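Long-range contacts in probable glucarate dehydratase (Mycobacterium smegmatis str. MC2 155, PDB 3VDG), which probably dehydrates glucarate as a member of the enolase superfamily, with a metal ion bound in the active site at the mouth of its barrel: residues 42-46 and 174-180; 47-53 and 425-431; 155-160 and 323-327; 353-357 and 395-401. All blocks are in the same frame, centred on the assembly; numbering follows the deposited sequence.

Interaction 1: residues 42-46 and 174-180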
loop_
_atom_site.group_PDB
_atom_site.type_symbol
_atom_site.label_atom_id
_atom_site.label_comp_id
_atom_site.label_asym_id
_atom_site.label_seq_id
_atom_site.Cartn_x
_atom_site.Cartn_y
_atom_site.Cartn_z
ATOM N N ASP A 42 -6.942 27.322 22.347
ATOM C CA ASP A 42 -7.253 25.949 22.775
ATOM C C ASP A 42 -7.640 26.050 24.248
ATOM O O ASP A 42 -6.976 26.768 25.006
ATOM C CB ASP A 42 -5.984 25.097 22.661
ATOM C CG ASP A 42 -6.272 23.585 22.581
ATOM O OD1 ASP A 42 -7.429 23.187 22.299
ATOM O OD2 ASP A 42 -5.318 22.795 22.774
ATOM N N PRO A 43 -8.704 25.349 24.663
ATOM C CA PRO A 43 -9.109 25.376 26.069
ATOM C C PRO A 43 -8.185 24.528 26.955
ATOM O O PRO A 43 -7.361 23.771 26.440
ATOM C CB PRO A 43 -10.510 24.736 26.046
ATOM C CG PRO A 43 -10.897 24.635 24.597
ATOM C CD PRO A 43 -9.611 24.526 23.848
ATOM N N PRO A 44 -8.325 24.651 28.289
ATOM C CA PRO A 44 -7.438 23.918 29.192
ATOM C C PRO A 44 -7.843 22.458 29.310
ATOM O O PRO A 44 -8.290 22.024 30.371
ATOM C CB PRO A 44 -7.637 24.642 30.527
ATOM C CG PRO A 44 -9.058 25.112 30.479
ATOM C CD PRO A 44 -9.321 25.467 29.021
ATOM N N LEU A 45 -7.676 21.703 28.221
ATOM C CA LEU A 45 -8.037 20.285 28.160
ATOM C C LEU A 45 -6.994 19.451 28.905
ATOM O O LEU A 45 -5.793 19.618 28.714
ATOM C CB LEU A 45 -8.108 19.829 26.690
ATOM C CG LEU A 45 -9.071 20.588 25.763
ATOM C CD1 LEU A 45 -9.038 20.002 24.347
ATOM C CD2 LEU A 45 -10.492 20.535 26.320
ATOM N N LEU A 46 -7.461 18.536 29.743
ATOM C CA LEU A 46 -6.565 17.770 30.608
ATOM C C LEU A 46 -6.229 16.434 29.975
ATOM O O LEU A 46 -7.072 15.831 29.297
ATOM C CB LEU A 46 -7.264 17.512 31.953
ATOM C CG LEU A 46 -7.412 18.751 32.844
ATOM C CD1 LEU A 46 -8.381 18.470 33.991
ATOM C CD2 LEU A 46 -6.045 19.206 33.373
ATOM N N PHE A 174 -13.032 15.626 26.867
ATOM C CA PHE A 174 -11.900 15.791 27.776
ATOM C C PHE A 174 -12.407 16.311 29.124
ATOM O O PHE A 174 -13.277 17.172 29.186
ATOM C CB PHE A 174 -10.962 16.882 27.262
ATOM C CG PHE A 174 -10.100 16.471 26.094
ATOM C CD1 PHE A 174 -10.606 16.494 24.796
ATOM C CD2 PHE A 174 -8.773 16.126 26.290
ATOM C CE1 PHE A 174 -9.806 16.153 23.720
ATOM C CE2 PHE A 174 -7.957 15.785 25.215
ATOM C CZ PHE A 174 -8.484 15.800 23.923
ATOM N N TYR A 175 -11.843 15.804 30.205
ATOM C CA TYR A 175 -11.900 16.550 31.463
ATOM C C TYR A 175 -11.187 17.876 31.203
ATOM O O TYR A 175 -10.175 17.903 30.483
ATOM C CB TYR A 175 -11.165 15.749 32.546
ATOM C CG TYR A 175 -11.869 14.448 32.876
ATOM C CD1 TYR A 175 -13.060 14.445 33.598
ATOM C CD2 TYR A 175 -11.374 13.234 32.423
ATOM C CE1 TYR A 175 -13.716 13.256 33.900
ATOM C CE2 TYR A 175 -12.013 12.041 32.721
ATOM C CZ TYR A 175 -13.184 12.060 33.465
ATOM O OH TYR A 175 -13.820 10.878 33.774
ATOM N N LYS A 176 -11.700 18.977 31.754
ATOM C CA LYS A 176 -11.087 20.282 31.526
ATOM C C LYS A 176 -11.394 21.239 32.679
ATOM O O LYS A 176 -12.455 21.150 33.302
ATOM C CB LYS A 176 -11.587 20.909 30.196
ATOM C CG LYS A 176 -13.081 21.215 30.170
ATOM C CD LYS A 176 -13.584 21.726 28.811
ATOM C CE LYS A 176 -12.997 23.077 28.446
ATOM N NZ LYS A 176 -13.313 24.129 29.462
ATOM N N TRP A 177 -10.476 22.158 32.945
ATOM C CA TRP A 177 -10.780 23.294 33.814
ATOM C C TRP A 177 -11.726 24.226 33.123
ATOM O O TRP A 177 -11.941 24.106 31.923
ATOM C CB TRP A 177 -9.529 24.081 34.117
ATOM C CG TRP A 177 -8.430 23.319 34.807
ATOM C CD1 TRP A 177 -8.539 22.199 35.637
ATOM C CD2 TRP A 177 -7.006 23.631 34.767
ATOM N NE1 TRP A 177 -7.300 21.811 36.083
ATOM C CE2 TRP A 177 -6.340 22.636 35.598
ATOM C CE3 TRP A 177 -6.242 24.599 34.133
ATOM C CZ2 TRP A 177 -4.972 22.628 35.767
ATOM C CZ3 TRP A 177 -4.859 24.581 34.315
ATOM C CH2 TRP A 177 -4.242 23.614 35.115
ATOM N N ALA A 178 -12.285 25.181 33.865
ATOM C CA ALA A 178 -13.233 26.129 33.299
ATOM C C ALA A 178 -12.516 27.140 32.415
ATOM O O ALA A 178 -13.086 27.653 31.454
ATOM C CB ALA A 178 -13.987 26.855 34.416
ATOM N N ALA A 179 -11.266 27.431 32.749
ATOM C CA ALA A 179 -10.549 28.526 32.116
ATOM C C ALA A 179 -9.082 28.281 32.284
ATOM O O ALA A 179 -8.682 27.588 33.202
ATOM C CB ALA A 179 -10.914 29.847 32.790
ATOM N N HIS A 180 -8.256 28.855 31.419
ATOM C CA HIS A 180 -6.827 28.907 31.736
ATOM C C HIS A 180 -6.660 29.896 32.860
ATOM O O HIS A 180 -7.434 30.848 32.948
ATOM C CB HIS A 180 -6.016 29.364 30.533
ATOM C CG HIS A 180 -5.937 28.323 29.434
ATOM N ND1 HIS A 180 -5.017 27.340 29.436
ATOM C CD2 HIS A 180 -6.714 28.137 28.294
ATOM C CE1 HIS A 180 -5.201 26.552 28.352
ATOM N NE2 HIS A 180 -6.233 27.046 27.651
HETATM O O HOH W 1 -9.301 14.434 29.851
#
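F174 meets L45 with the face of its ring: L45 CD1 stands over the centre, 3.9 Å from the ring centroid, and the two side chains run at about a right angle. With CG turned beside its own backbone N (chi1 -75°), the ring also brings its edge up to L46 O, which lies in the ring plane near CD2. Next, Y175 O accepts from L46 N at 2.9 Å in a fairly straight bond (160°), and a water bridges L46 O and Y175 N, while the phenol itself leads away toward helix 194-208. At K176 the two backbones form a single isolated bridge with L45. It follows an inverse gamma turn centred on P44 and closed by L45 N to P43 O at 2.7 Å, a tight bend that turns the capping-domain loop after strand 30-41 alongside the barrel loop. The K176 chain folds back at chi3 and chi4, laying CE on P43 CB (3.8 Å) and bringing NZ to W177 O at 2.8 Å; D186 completes a salt bridge. W177 takes L46 CD2 over one indole face, offset toward the rim, and its CB rests 3.8 Å from P44 CG. H180 receives P44 CB over its ring, donates from NE2 to D42 O (2.8 Å, 153°), and uses ND1 with Y430 OH, so both nitrogens fix the ring's rotation.

Interaction 2: residues 47-53 and 425-431. With ACT (acetate ion), chain E.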
loop_
_atom_site.group_PDB
_atom_site.type_symbol
_atom_site.label_atom_id
_atom_site.label_comp_id
_atom_site.label_asym_id
_atom_site.label_seq_id
_atom_site.Cartn_x
_atom_site.Cartn_y
_atom_site.Cartn_z
ATOM N N ASN A 47 -4.999 15.963 30.210
ATOM C CA ASN A 47 -4.628 14.621 29.850
ATOM C C ASN A 47 -3.683 14.070 30.893
ATOM O O ASN A 47 -3.402 14.741 31.906
ATOM C CB ASN A 47 -4.045 14.526 28.422
ATOM C CG ASN A 47 -2.764 15.320 28.255
ATOM O OD1 ASN A 47 -1.932 15.350 29.147
ATOM N ND2 ASN A 47 -2.603 15.974 27.100
ATOM N N THR A 48 -3.214 12.849 30.684
ATOM C CA THR A 48 -2.463 12.182 31.747
ATOM C C THR A 48 -1.092 12.835 31.988
ATOM O O THR A 48 -0.475 12.604 33.030
ATOM C CB THR A 48 -2.355 10.653 31.529
ATOM O OG1 THR A 48 -2.079 10.015 32.782
ATOM C CG2 THR A 48 -1.244 10.285 30.527
ATOM N N VAL A 49 -0.620 13.670 31.054
ATOM C CA VAL A 49 0.705 14.275 31.242
ATOM C C VAL A 49 0.676 15.772 31.545
ATOM O O VAL A 49 1.728 16.399 31.702
ATOM C CB VAL A 49 1.667 14.015 30.054
ATOM C CG1 VAL A 49 1.975 12.518 29.936
ATOM C CG2 VAL A 49 1.116 14.596 28.753
ATOM N N GLY A 50 -0.512 16.348 31.632
ATOM C CA GLY A 50 -0.603 17.793 31.845
ATOM C C GLY A 50 -1.912 18.394 31.391
ATOM O O GLY A 50 -2.988 17.810 31.590
ATOM N N VAL A 51 -1.823 19.586 30.799
ATOM C CA VAL A 51 -3.007 20.307 30.348
ATOM C C VAL A 51 -2.628 21.058 29.067
ATOM O O VAL A 51 -1.486 21.486 28.922
ATOM C CB VAL A 51 -3.508 21.293 31.438
ATOM C CG1 VAL A 51 -2.421 22.300 31.811
ATOM C CG2 VAL A 51 -4.769 22.013 30.993
ATOM N N HIS A 52 -3.557 21.203 28.121
ATOM C CA HIS A 52 -3.210 21.922 26.872
ATOM C C HIS A 52 -2.860 23.348 27.152
ATOM O O HIS A 52 -3.504 23.990 27.973
ATOM C CB HIS A 52 -4.369 21.912 25.892
ATOM C CG HIS A 52 -4.590 20.579 25.232
ATOM N ND1 HIS A 52 -5.168 20.463 24.025
ATOM C CD2 HIS A 52 -4.258 19.297 25.637
ATOM C CE1 HIS A 52 -5.216 19.160 23.675
ATOM N NE2 HIS A 52 -4.671 18.446 24.668
ATOM N N GLN A 53 -1.858 23.862 26.444
ATOM C CA GLN A 53 -1.528 25.296 26.448
ATOM C C GLN A 53 -2.659 26.142 25.851
ATOM O O GLN A 53 -3.514 25.616 25.139
ATOM C CB GLN A 53 -0.228 25.495 25.669
ATOM C CG GLN A 53 1.000 25.114 26.483
ATOM C CD GLN A 53 2.192 24.748 25.622
ATOM O OE1 GLN A 53 2.123 23.842 24.794
ATOM N NE2 GLN A 53 3.290 25.430 25.830
ATOM N N ARG A 425 4.986 22.522 21.600
ATOM C CA ARG A 425 3.912 21.956 22.395
ATOM C C ARG A 425 4.510 21.368 23.681
ATOM O O ARG A 425 5.466 20.605 23.631
ATOM C CB ARG A 425 3.158 20.869 21.641
ATOM C CG ARG A 425 2.042 20.313 22.500
ATOM C CD ARG A 425 1.272 19.177 21.849
ATOM N NE ARG A 425 0.349 18.595 22.829
ATOM C CZ ARG A 425 -0.440 17.558 22.589
ATOM N NH1 ARG A 425 -0.440 16.981 21.387
ATOM N NH2 ARG A 425 -1.228 17.110 23.555
ATOM N N ASP A 426 3.950 21.714 24.835
ATOM C CA ASP A 426 4.537 21.267 26.094
ATOM C C ASP A 426 3.477 21.204 27.207
ATOM O O ASP A 426 3.442 22.076 28.071
ATOM C CB ASP A 426 5.662 22.235 26.496
ATOM C CG ASP A 426 6.546 21.682 27.605
ATOM O OD1 ASP A 426 6.313 20.544 28.055
ATOM O OD2 ASP A 426 7.485 22.380 28.027
ATOM N N ASP A 427 2.627 20.179 27.176
ATOM C CA ASP A 427 1.517 20.046 28.116
ATOM C C ASP A 427 2.053 19.931 29.558
ATOM O O ASP A 427 1.475 20.476 30.502
ATOM C CB ASP A 427 0.702 18.766 27.833
ATOM C CG ASP A 427 0.105 18.718 26.413
ATOM O OD1 ASP A 427 0.335 19.631 25.589
ATOM O OD2 ASP A 427 -0.593 17.728 26.113
ATOM N N THR A 428 3.159 19.208 29.707
ATOM C CA THR A 428 3.753 18.985 31.016
ATOM C C THR A 428 4.416 20.255 31.546
ATOM O O THR A 428 4.169 20.669 32.677
ATOM C CB THR A 428 4.765 17.835 30.974
ATOM O OG1 THR A 428 4.112 16.666 30.461
ATOM C CG2 THR A 428 5.305 17.550 32.385
ATOM N N GLY A 429 5.255 20.877 30.725
ATOM C CA GLY A 429 5.889 22.132 31.109
ATOM C C GLY A 429 4.865 23.204 31.452
ATOM O O GLY A 429 5.062 23.984 32.380
ATOM N N TYR A 430 3.770 23.267 30.698
ATOM C CA TYR A 430 2.726 24.241 30.986
ATOM C C TYR A 430 2.018 23.925 32.303
ATOM O O TYR A 430 1.771 24.822 33.107
ATOM C CB TYR A 430 1.709 24.338 29.844
ATOM C CG TYR A 430 0.560 25.279 30.120
ATOM C CD1 TYR A 430 0.787 26.618 30.457
ATOM C CD2 TYR A 430 -0.757 24.839 30.017
ATOM C CE1 TYR A 430 -0.273 27.482 30.706
ATOM C CE2 TYR A 430 -1.815 25.688 30.267
ATOM C CZ TYR A 430 -1.568 27.006 30.610
ATOM O OH TYR A 430 -2.641 27.836 30.849
ATOM N N MET A 431 1.683 22.661 32.534
ATOM C CA MET A 431 1.141 22.298 33.845
ATOM C C MET A 431 2.142 22.709 34.958
ATOM O O MET A 431 1.740 23.293 35.954
ATOM C CB MET A 431 0.784 20.802 33.926
ATOM C CG MET A 431 0.227 20.386 35.284
ATOM S SD MET A 431 -1.373 21.125 35.638
ATOM C CE MET A 431 -2.453 19.846 34.967
HETATM C C ACT E . -4.493 15.260 23.574
HETATM O O ACT E . -4.941 15.993 22.652
HETATM O OXT ACT E . -4.194 15.737 24.690
HETATM C CH3 ACT E . -4.303 13.784 23.356
HETATM O O HOH W 2 -0.033 22.035 24.839
#
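N47 reaches D427 with its amide: ND2 donates to D427 OD2 at 2.8 Å, with the acceptor in the amide plane and OD2 met on its anti side. Its CG sits between the backbone N and the carbonyl carbon (chi1 62°), which also lets OD1 accept from V49 N in an Asx turn. The second hydrogen of ND2 goes to an acetate oxygen, OXT, at 2.9 Å. D427 is itself gripped side-on by R425, whose NE and NH2 take one oxygen each, so OD2 has two donors and the carboxylate is held firmly. V49 O receives the hydroxyl of T428 at 2.7 Å. G50 then lays its CA 3.6 Å from D427 O, and V51 N makes a weak bond to that same carbonyl. V51 CG1 presses on Y430 CD2 at 3.5 Å. H52 points its NE2 straight at acetate OXT (2.8 Å, 172°), its ND1 being taken by D42; its buried carbonyl oxygen has no polar partner in the model. Q53 OE1 accepts from D426 N at 2.8 Å, approached from above the carbonyl plane, and Q53 CG slides along Y430 CB. The acetate, probably from the crystallisation liquor and also bound by H372, may mark part of the active-site pocket. The small hairpin of strands 46-47 and 50-51 lies on the N-terminal turn of helix 427-434, capped by D426, with M431 packed against L46.

Interaction 3: residues 155-160 and 323-327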
loop_
_atom_site.group_PDB
_atom_site.type_symbol
_atom_site.label_atom_id
_atom_site.label_comp_id
_atom_site.label_asym_id
_atom_site.label_seq_id
_atom_site.Cartn_x
_atom_site.Cartn_y
_atom_site.Cartn_z
ATOM N N VAL A 155 -8.419 14.593 -4.387
ATOM C CA VAL A 155 -7.331 13.762 -3.855
ATOM C C VAL A 155 -7.781 12.311 -3.630
ATOM O O VAL A 155 -7.009 11.371 -3.836
ATOM C CB VAL A 155 -6.760 14.414 -2.573
ATOM C CG1 VAL A 155 -5.962 13.420 -1.744
ATOM C CG2 VAL A 155 -5.896 15.612 -2.961
ATOM N N SER A 156 -9.033 12.101 -3.234
ATOM C CA SER A 156 -9.517 10.715 -3.054
ATOM C C SER A 156 -9.372 9.866 -4.329
ATOM O O SER A 156 -9.130 8.651 -4.236
ATOM C CB SER A 156 -10.967 10.692 -2.550
ATOM O OG SER A 156 -11.820 11.278 -3.510
ATOM N N ASP A 157 -9.470 10.491 -5.512
ATOM C CA ASP A 157 -9.234 9.779 -6.795
ATOM C C ASP A 157 -7.773 9.378 -7.029
ATOM O O ASP A 157 -7.480 8.626 -7.956
ATOM C CB ASP A 157 -9.678 10.626 -8.005
ATOM C CG ASP A 157 -11.175 10.494 -8.314
ATOM O OD1 ASP A 157 -11.866 9.649 -7.697
ATOM O OD2 ASP A 157 -11.663 11.231 -9.206
ATOM N N LEU A 158 -6.855 9.892 -6.215
ATOM C CA LEU A 158 -5.448 9.493 -6.329
ATOM C C LEU A 158 -5.136 8.358 -5.355
ATOM O O LEU A 158 -4.024 7.852 -5.344
ATOM C CB LEU A 158 -4.513 10.682 -6.061
ATOM C CG LEU A 158 -4.824 11.975 -6.827
ATOM C CD1 LEU A 158 -3.975 13.141 -6.331
ATOM C CD2 LEU A 158 -4.646 11.733 -8.307
ATOM N N LEU A 159 -6.120 7.976 -4.539
ATOM C CA LEU A 159 -5.941 6.947 -3.498
ATOM C C LEU A 159 -6.833 5.714 -3.744
ATOM O O LEU A 159 -7.152 4.962 -2.813
ATOM C CB LEU A 159 -6.260 7.547 -2.109
ATOM C CG LEU A 159 -5.456 8.812 -1.729
ATOM C CD1 LEU A 159 -5.984 9.464 -0.452
ATOM C CD2 LEU A 159 -3.976 8.485 -1.585
ATOM N N GLY A 160 -7.254 5.523 -4.992
ATOM C CA GLY A 160 -8.129 4.404 -5.368
ATOM C C GLY A 160 -9.593 4.785 -5.462
ATOM O O GLY A 160 -10.452 3.939 -5.729
ATOM N N LEU A 323 -0.513 10.564 2.803
ATOM C CA LEU A 323 -1.741 9.821 2.511
ATOM C C LEU A 323 -1.521 8.461 1.852
ATOM O O LEU A 323 -2.227 7.473 2.155
ATOM C CB LEU A 323 -2.700 10.682 1.677
ATOM C CG LEU A 323 -3.046 12.078 2.240
ATOM C CD1 LEU A 323 -4.126 12.763 1.395
ATOM C CD2 LEU A 323 -3.494 12.049 3.695
ATOM N N GLN A 324 -0.587 8.397 0.912
ATOM C CA GLN A 324 -0.297 7.103 0.291
ATOM C C GLN A 324 0.270 6.100 1.300
ATOM O O GLN A 324 -0.092 4.924 1.296
ATOM C CB GLN A 324 0.670 7.277 -0.878
ATOM C CG GLN A 324 0.113 8.194 -1.961
ATOM C CD GLN A 324 1.218 8.663 -2.899
ATOM O OE1 GLN A 324 1.428 8.054 -3.936
ATOM N NE2 GLN A 324 1.974 9.710 -2.498
ATOM N N ARG A 325 1.168 6.547 2.169
ATOM C CA ARG A 325 1.654 5.638 3.212
ATOM C C ARG A 325 0.575 5.248 4.226
ATOM O O ARG A 325 0.632 4.153 4.801
ATOM C CB ARG A 325 2.911 6.192 3.880
ATOM C CG ARG A 325 4.108 6.054 2.928
ATOM C CD ARG A 325 5.286 6.916 3.370
ATOM N NE ARG A 325 5.989 6.365 4.521
ATOM C CZ ARG A 325 6.930 5.417 4.444
ATOM N NH1 ARG A 325 7.285 4.914 3.281
ATOM N NH2 ARG A 325 7.522 4.975 5.540
ATOM N N SER A 326 -0.417 6.117 4.433
ATOM C CA SER A 326 -1.551 5.751 5.288
ATOM C C SER A 326 -2.408 4.684 4.599
ATOM O O SER A 326 -2.939 3.798 5.245
ATOM C CB SER A 326 -2.407 6.968 5.645
ATOM O OG SER A 326 -1.673 7.876 6.469
ATOM N N ARG A 327 -2.551 4.788 3.284
ATOM C CA ARG A 327 -3.227 3.754 2.512
ATOM C C ARG A 327 -2.459 2.422 2.622
ATOM O O ARG A 327 -3.052 1.361 2.713
ATOM C CB ARG A 327 -3.346 4.201 1.054
ATOM C CG ARG A 327 -3.972 3.146 0.157
ATOM C CD ARG A 327 -3.946 3.564 -1.315
ATOM N NE ARG A 327 -4.847 2.723 -2.108
ATOM C CZ ARG A 327 -4.905 2.735 -3.433
ATOM N NH1 ARG A 327 -5.773 1.944 -4.068
ATOM N NH2 ARG A 327 -4.093 3.547 -4.115
#
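The guanidinium of R327 lies flat against a backbone corner of the loop: L159 O stands over the centre of one face, 3.2 Å from R327 CZ, and G160 N covers the rim of that same face. The carbonyl therefore approaches the cation from above and not along an N-H. L159 O and R327 NE, though 3.3 Å apart, make no hydrogen bond because the angle is poor, and what attraction there is would be mainly electrostatic. R327 NH1 comes within 3.6 Å of G160 CA, and NH2 is bonded to Q324 OE1 of the second subunit. An extended chain from CG to NE, leaving the helix with CG opposite the backbone N (chi1 177°), carries the planar group this far. The other polar end, the amide of Q324, is turned to E140 and, reciprocally, to R327 of the second subunit. The rest of the contact is apolar. Both methyls of L159, CD1 and CD2, rest 4.1 Å from L323 CB, and CD2 also reaches Q324 CG at 4.1 Å, the Q324 side chain running at about a right angle to it. L323 sends CD1 onward to V155 CG1 at 3.7 Å, again nearly crosswise. The loop, which precedes strand 166-174, is thus packed on the first turn of helix 323-336. L323 also leans on V141 and L144 of helix 131-151 and on L358 of helix 349-360, while R327, Q324 and G160 also meet the second subunit, so the contact borders the dimer interface.

Interaction 4: residues 353-357 and 395-401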
loop_
_atom_site.group_PDB
_atom_site.type_symbol
_atom_site.label_atom_id
_atom_site.label_comp_id
_atom_site.label_asym_id
_atom_site.label_seq_id
_atom_site.Cartn_x
_atom_site.Cartn_y
_atom_site.Cartn_z
ATOM N N ALA A 353 -9.191 18.355 5.693
ATOM C CA ALA A 353 -9.484 17.946 4.314
ATOM C C ALA A 353 -8.697 16.680 3.968
ATOM O O ALA A 353 -9.225 15.748 3.351
ATOM C CB ALA A 353 -9.144 19.067 3.334
ATOM N N ALA A 354 -7.424 16.649 4.345
ATOM C CA ALA A 354 -6.596 15.498 4.008
ATOM C C ALA A 354 -7.118 14.221 4.694
ATOM O O ALA A 354 -7.159 13.155 4.077
ATOM C CB ALA A 354 -5.147 15.776 4.378
ATOM N N MET A 355 -7.510 14.341 5.964
ATOM C CA MET A 355 -8.081 13.237 6.731
ATOM C C MET A 355 -9.352 12.739 6.041
ATOM O O MET A 355 -9.588 11.544 5.941
ATOM C CB MET A 355 -8.416 13.684 8.185
ATOM C CG MET A 355 -7.208 14.071 9.066
ATOM S SD MET A 355 -7.645 15.108 10.505
ATOM C CE MET A 355 -8.425 13.867 11.542
ATOM N N VAL A 356 -10.176 13.660 5.556
ATOM C CA VAL A 356 -11.440 13.267 4.951
ATOM C C VAL A 356 -11.195 12.528 3.617
ATOM O O VAL A 356 -11.778 11.490 3.375
ATOM C CB VAL A 356 -12.380 14.481 4.756
ATOM C CG1 VAL A 356 -13.546 14.109 3.842
ATOM C CG2 VAL A 356 -12.863 14.996 6.115
ATOM N N HIS A 357 -10.308 13.037 2.767
ATOM C CA HIS A 357 -10.027 12.330 1.506
ATOM C C HIS A 357 -9.455 10.952 1.748
ATOM O O HIS A 357 -9.827 9.987 1.076
ATOM C CB HIS A 357 -9.089 13.132 0.603
ATOM C CG HIS A 357 -9.770 14.254 -0.142
ATOM N ND1 HIS A 357 -10.533 14.043 -1.240
ATOM C CD2 HIS A 357 -9.764 15.632 0.075
ATOM C CE1 HIS A 357 -11.007 15.226 -1.689
ATOM N NE2 HIS A 357 -10.527 16.199 -0.890
ATOM N N VAL A 395 -17.117 14.201 1.521
ATOM C CA VAL A 395 -15.813 14.301 0.857
ATOM C C VAL A 395 -15.933 15.342 -0.270
ATOM O O VAL A 395 -16.880 15.284 -1.041
ATOM C CB VAL A 395 -15.298 12.920 0.373
ATOM C CG1 VAL A 395 -16.231 12.286 -0.639
ATOM C CG2 VAL A 395 -13.893 13.033 -0.204
ATOM N N PRO A 396 -15.014 16.327 -0.326
ATOM C CA PRO A 396 -15.088 17.310 -1.418
ATOM C C PRO A 396 -14.924 16.619 -2.778
ATOM O O PRO A 396 -14.126 15.683 -2.903
ATOM C CB PRO A 396 -13.886 18.231 -1.153
ATOM C CG PRO A 396 -13.640 18.112 0.328
ATOM C CD PRO A 396 -13.967 16.671 0.662
ATOM N N ALA A 397 -15.665 17.081 -3.784
ATOM C CA ALA A 397 -15.636 16.465 -5.121
ATOM C C ALA A 397 -14.812 17.313 -6.087
ATOM O O ALA A 397 -14.576 16.919 -7.232
ATOM C CB ALA A 397 -17.071 16.287 -5.653
ATOM N N THR A 398 -14.355 18.470 -5.617
ATOM C CA THR A 398 -13.595 19.394 -6.445
ATOM C C THR A 398 -12.161 18.876 -6.657
ATOM O O THR A 398 -11.724 17.978 -5.948
ATOM C CB THR A 398 -13.523 20.775 -5.762
ATOM O OG1 THR A 398 -13.078 20.591 -4.412
ATOM C CG2 THR A 398 -14.902 21.425 -5.710
ATOM N N PRO A 399 -11.417 19.470 -7.613
ATOM C CA PRO A 399 -10.009 19.109 -7.840
ATOM C C PRO A 399 -9.142 19.399 -6.627
ATOM O O PRO A 399 -9.339 20.396 -5.941
ATOM C CB PRO A 399 -9.584 20.035 -8.989
ATOM C CG PRO A 399 -10.860 20.303 -9.736
ATOM C CD PRO A 399 -11.917 20.397 -8.639
ATOM N N GLY A 400 -8.168 18.538 -6.377
ATOM C CA GLY A 400 -7.215 18.762 -5.275
ATOM C C GLY A 400 -7.769 18.420 -3.904
ATOM O O GLY A 400 -8.685 17.581 -3.759
ATOM N N LEU A 401 -7.207 19.068 -2.882
ATOM C CA LEU A 401 -7.618 18.822 -1.495
ATOM C C LEU A 401 -9.015 19.374 -1.250
ATOM O O LEU A 401 -9.777 18.852 -0.439
ATOM C CB LEU A 401 -6.596 19.450 -0.540
ATOM C CG LEU A 401 -6.212 18.833 0.801
ATOM C CD1 LEU A 401 -5.970 17.329 0.709
ATOM C CD2 LEU A 401 -4.969 19.555 1.309
#
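H357 reaches out from its helix into the bend of the loop, and the other side chains are arranged around its ring. L401 O lies at the ring edge, close to its plane, and accepts from NE2 at 2.8 Å; the bond is bent (135°), and seen from the carbonyl the donor stands well above the plane, off either lone pair. V395 comes in at about a right angle to the histidine, its CG2 touching ND1 at 3.7 Å. P396 sets CD 3.8 Å from H357 NE2, and its carbonyl oxygen is 3.4 Å from H357 CE1. The imidazole is thereby lodged between the two ends of the loop, which curls away through exposed residues and returns. One turn back on the helix, A353 presents its methyl to L401 CG at 3.9 Å. L401 CD1 rests 3.8 Å from A354 CA, lying on the helix backbone itself. At the other end, V356 CG1, set opposite its own backbone N, reaches V395 CA at 3.8 Å, the two valines meeting at a slant. The loop after strand 392-394 is in this way fastened to helix 349-360. V356 also touches V167 and F169 of strand 166-174, L401 N is held by D145 of helix 131-151, and G400 makes backbone bonds to R153 and V155.

Overall arrangement
The four contacts form two pairs well apart in the fold. Interactions 1 and 2, centres 11 Å apart, share the capping-domain segment running from the end of strand 30-41 through the 46-47/50-51 hairpin, joined by bonds from H52 to D42 and L45. They tie it to the loop after barrel strand 166-174 and to helix 427-434, with F174 and N47 side chains about 9 and 10 Å from the sodium ion. Interactions 3 and 4, also 11 Å apart, meet where V155 bonds G400, and gather loops and helices 323-336 and 349-360, their centres 35 and 31 Å from that of interaction 1. Along the chain, both are nested inside the loop that interaction 2 closes.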